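Local coordinates for protein bifunctional cytochrome P450/NADPH--P450 reductase (Deinococcus aerius, PDB 7F3H) that probably uses a heme iron and electrons from NADPH to hydroxylate organic substrates, as expected of a self-sufficient cytochrome P450 fused to its reductase, at residues 329-333 with 438-444. Residues are numbered along the deposited sequence; the frame is centred on the assembly and turned at random.
With HEM (protoporphyrin IX containing Fe), chain E.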
loop_
_atom_site.group_PDB
_atom_site.type_symbol
_atom_site.label_atom_id
_atom_site.label_comp_id
_atom_site.label_asym_id
_atom_site.label_seq_id
_atom_site.Cartn_x
_atom_site.Cartn_y
_atom_site.Cartn_z
ATOM N N TRP A 329 -10.671 0.537 3.540
ATOM C CA TRP A 329 -10.124 0.140 2.229
ATOM C C TRP A 329 -8.589 0.067 2.267
ATOM O O TRP A 329 -7.880 0.693 1.487
ATOM C CB TRP A 329 -10.610 1.094 1.127
ATOM C CG TRP A 329 -12.077 0.935 0.809
ATOM C CD1 TRP A 329 -13.090 1.820 1.073
ATOM C CD2 TRP A 329 -12.691 -0.206 0.185
ATOM N NE1 TRP A 329 -14.303 1.295 0.642
ATOM C CE2 TRP A 329 -14.079 0.048 0.112
ATOM C CE3 TRP A 329 -12.194 -1.410 -0.330
ATOM C CZ2 TRP A 329 -14.969 -0.855 -0.456
ATOM C CZ3 TRP A 329 -13.082 -2.311 -0.887
ATOM C CH2 TRP A 329 -14.455 -2.027 -0.951
ATOM N N SER A 330 -8.071 -0.708 3.221
ATOM C CA SER A 330 -6.644 -1.015 3.298
ATOM C C SER A 330 -6.160 -1.676 2.002
ATOM O O SER A 330 -6.701 -2.706 1.566
ATOM C CB SER A 330 -6.422 -1.912 4.518
ATOM O OG SER A 330 -5.071 -2.057 4.866
ATOM N N THR A 331 -5.111 -1.105 1.401
ATOM C CA THR A 331 -4.815 -1.420 0.013
ATOM C C THR A 331 -3.971 -2.680 -0.170
ATOM O O THR A 331 -3.928 -3.213 -1.285
ATOM C CB THR A 331 -4.149 -0.220 -0.685
ATOM O OG1 THR A 331 -2.964 0.184 0.024
ATOM C CG2 THR A 331 -5.120 0.977 -0.729
ATOM N N ILE A 332 -3.304 -3.184 0.867
ATOM C CA ILE A 332 -2.847 -4.575 0.785
ATOM C C ILE A 332 -3.736 -5.386 1.709
ATOM O O ILE A 332 -3.490 -5.442 2.929
ATOM C CB ILE A 332 -1.368 -4.784 1.139
ATOM C CG1 ILE A 332 -0.424 -3.948 0.262
ATOM C CG2 ILE A 332 -1.050 -6.256 0.943
ATOM C CD1 ILE A 332 1.086 -4.063 0.660
ATOM N N PRO A 333 -4.801 -5.991 1.189
ATOM C CA PRO A 333 -5.858 -6.528 2.066
ATOM C C PRO A 333 -5.792 -8.013 2.432
ATOM O O PRO A 333 -6.711 -8.480 3.114
ATOM C CB PRO A 333 -7.118 -6.228 1.241
ATOM C CG PRO A 333 -6.662 -6.414 -0.207
ATOM C CD PRO A 333 -5.184 -6.004 -0.235
ATOM N N VAL A 438 -13.697 -2.024 -7.598
ATOM C CA VAL A 438 -12.404 -2.316 -6.982
ATOM C C VAL A 438 -11.653 -3.354 -7.816
ATOM O O VAL A 438 -12.227 -4.368 -8.229
ATOM C CB VAL A 438 -12.594 -2.792 -5.536
ATOM C CG1 VAL A 438 -11.249 -3.082 -4.903
ATOM C CG2 VAL A 438 -13.356 -1.743 -4.757
ATOM N N LYS A 439 -10.391 -3.082 -8.124
ATOM C CA LYS A 439 -9.549 -4.058 -8.804
ATOM C C LYS A 439 -8.427 -4.491 -7.867
ATOM O O LYS A 439 -7.809 -3.658 -7.182
ATOM C CB LYS A 439 -8.978 -3.503 -10.124
ATOM C CG LYS A 439 -8.090 -4.498 -10.952
ATOM C CD LYS A 439 -8.789 -5.610 -11.739
ATOM C CE LYS A 439 -9.415 -4.996 -13.004
ATOM N NZ LYS A 439 -8.353 -4.519 -13.977
ATOM N N GLN A 440 -8.191 -5.805 -7.834
ATOM C CA GLN A 440 -7.185 -6.442 -7.002
ATOM C C GLN A 440 -6.045 -6.977 -7.872
ATOM O O GLN A 440 -6.277 -7.761 -8.798
ATOM C CB GLN A 440 -7.799 -7.580 -6.189
ATOM C CG GLN A 440 -6.821 -8.078 -5.150
ATOM C CD GLN A 440 -7.422 -9.106 -4.250
ATOM O OE1 GLN A 440 -8.504 -9.651 -4.530
ATOM N NE2 GLN A 440 -6.738 -9.388 -3.151
ATOM N N SER A 441 -4.819 -6.557 -7.549
ATOM C CA SER A 441 -3.566 -7.098 -8.048
ATOM C C SER A 441 -2.680 -7.387 -6.844
ATOM O O SER A 441 -3.053 -8.187 -5.976
ATOM C CB SER A 441 -2.918 -6.105 -9.004
ATOM O OG SER A 441 -2.604 -4.898 -8.323
ATOM N N LEU A 442 -1.492 -6.777 -6.769
ATOM C CA LEU A 442 -0.795 -6.775 -5.485
ATOM C C LEU A 442 -1.610 -5.999 -4.453
ATOM O O LEU A 442 -1.695 -6.398 -3.283
ATOM C CB LEU A 442 0.615 -6.190 -5.637
ATOM C CG LEU A 442 1.636 -6.330 -4.494
ATOM C CD1 LEU A 442 2.352 -7.693 -4.573
ATOM C CD2 LEU A 442 2.657 -5.146 -4.434
ATOM N N THR A 443 -2.268 -4.924 -4.895
ATOM C CA THR A 443 -3.049 -3.990 -4.097
ATOM C C THR A 443 -4.488 -3.962 -4.613
ATOM O O THR A 443 -4.836 -4.639 -5.578
ATOM C CB THR A 443 -2.438 -2.591 -4.154
ATOM O OG1 THR A 443 -2.141 -2.292 -5.520
ATOM C CG2 THR A 443 -1.131 -2.526 -3.339
ATOM N N ILE A 444 -5.348 -3.235 -3.905
ATOM C CA ILE A 444 -6.710 -2.942 -4.342
ATOM C C ILE A 444 -6.831 -1.465 -4.608
ATOM O O ILE A 444 -6.082 -0.633 -4.080
ATOM C CB ILE A 444 -7.831 -3.395 -3.385
ATOM C CG1 ILE A 444 -7.562 -2.843 -1.994
ATOM C CG2 ILE A 444 -8.063 -4.869 -3.480
ATOM C CD1 ILE A 444 -8.695 -3.074 -1.028
HETATM C CHA HEM E . 5.604 -3.615 3.882
HETATM C CHB HEM E . 7.661 0.230 1.739
HETATM C CHC HEM E . 3.321 2.445 1.596
HETATM C CHD HEM E . 1.234 -1.513 3.466
HETATM C C1A HEM E . 6.529 -2.768 3.324
HETATM C C2A HEM E . 7.929 -3.074 3.117
HETATM C C3A HEM E . 8.523 -2.008 2.559
HETATM C C4A HEM E . 7.490 -1.013 2.318
HETATM C CMA HEM E . 10.021 -1.887 2.175
HETATM C CAA HEM E . 8.600 -4.373 3.591
HETATM C CBA HEM E . 9.170 -4.108 4.989
HETATM C CGA HEM E . 9.940 -5.308 5.540
HETATM O O1A HEM E . 11.063 -5.061 6.060
HETATM O O2A HEM E . 9.552 -6.507 5.395
HETATM C C1B HEM E . 6.687 1.189 1.545
HETATM C C2B HEM E . 6.883 2.526 0.997
HETATM C C3B HEM E . 5.687 3.141 1.012
HETATM C C4B HEM E . 4.698 2.195 1.494
HETATM C CMB HEM E . 8.253 3.102 0.586
HETATM C CAB HEM E . 5.259 4.531 0.492
HETATM C CBB HEM E . 6.045 5.366 -0.194
HETATM C C1C HEM E . 2.362 1.567 2.077
HETATM C C2C HEM E . 0.929 1.833 2.259
HETATM C C3C HEM E . 0.406 0.700 2.762
HETATM C C4C HEM E . 1.448 -0.264 2.949
HETATM C CMC HEM E . 0.197 3.156 1.886
HETATM C CAC HEM E . -1.012 0.334 3.176
HETATM C CBC HEM E . -2.014 1.198 3.099
HETATM C C1D HEM E . 2.230 -2.430 3.737
HETATM C C2D HEM E . 2.032 -3.777 4.267
HETATM C C3D HEM E . 3.240 -4.328 4.376
HETATM C C4D HEM E . 4.244 -3.390 3.915
HETATM C CMD HEM E . 0.688 -4.450 4.652
HETATM C CAD HEM E . 3.493 -5.735 4.886
HETATM C CBD HEM E . 3.381 -6.584 3.647
HETATM C CGD HEM E . 3.461 -8.036 3.978
HETATM O O1D HEM E . 3.746 -8.781 3.009
HETATM O O2D HEM E . 3.247 -8.437 5.168
HETATM N NA HEM E . 6.297 -1.516 2.796
HETATM N NB HEM E . 5.356 1.026 1.846
HETATM N NC HEM E . 2.630 0.270 2.495
HETATM N ND HEM E . 3.588 -2.233 3.539
HETATM FE FE HEM E . 4.461 -0.610 2.801
#
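Ile444 CD1 meets the six-membered ring of Trp329 at its edge, in the ring plane, 3.9 Å from CE3, and the two side chains run at about a right angle. Val438 CG2 approaches the same ring obliquely, 3.9 Å from CZ3, and Phe278 stacks on the indole from outside the two segments. Ile444 holds CG1 between its own backbone N and carbonyl carbon (chi1 53°), which carries CD1 between this ring edge and Pro333, while CG2 lies 3.9 Å from Pro333 CG. One backbone bond joins the segments: Ile444 N donates to Thr331 O at 3.0 Å, on a lone pair in the carbonyl plane, with 146° at the hydrogen. Thr443 CA makes a CH...O contact with the same oxygen.

In P450 terms, the chain leaving helix 317-329, which corresponds to the K helix, meets the hairpin of strands 438-440 and 444-446, whose turn probably corresponds to the last substrate-recognition region of P450s, near the C-terminal end of the heme domain. Segment 329-333 lies against the heme, and the turn packs behind it without touching the porphyrin. Ile332 reaches both: CG1, anti to the carbonyl carbon (chi1 -57°), touches Thr443 CG2 at 3.9 Å, and CD1 extends onward to lie 3.7 Å from heme C1D. Thr331 OG1 lies 3.4 Å from the heme vinyl carbon CBC and is hydrogen-bonded to Thr271 O of helix 254-285.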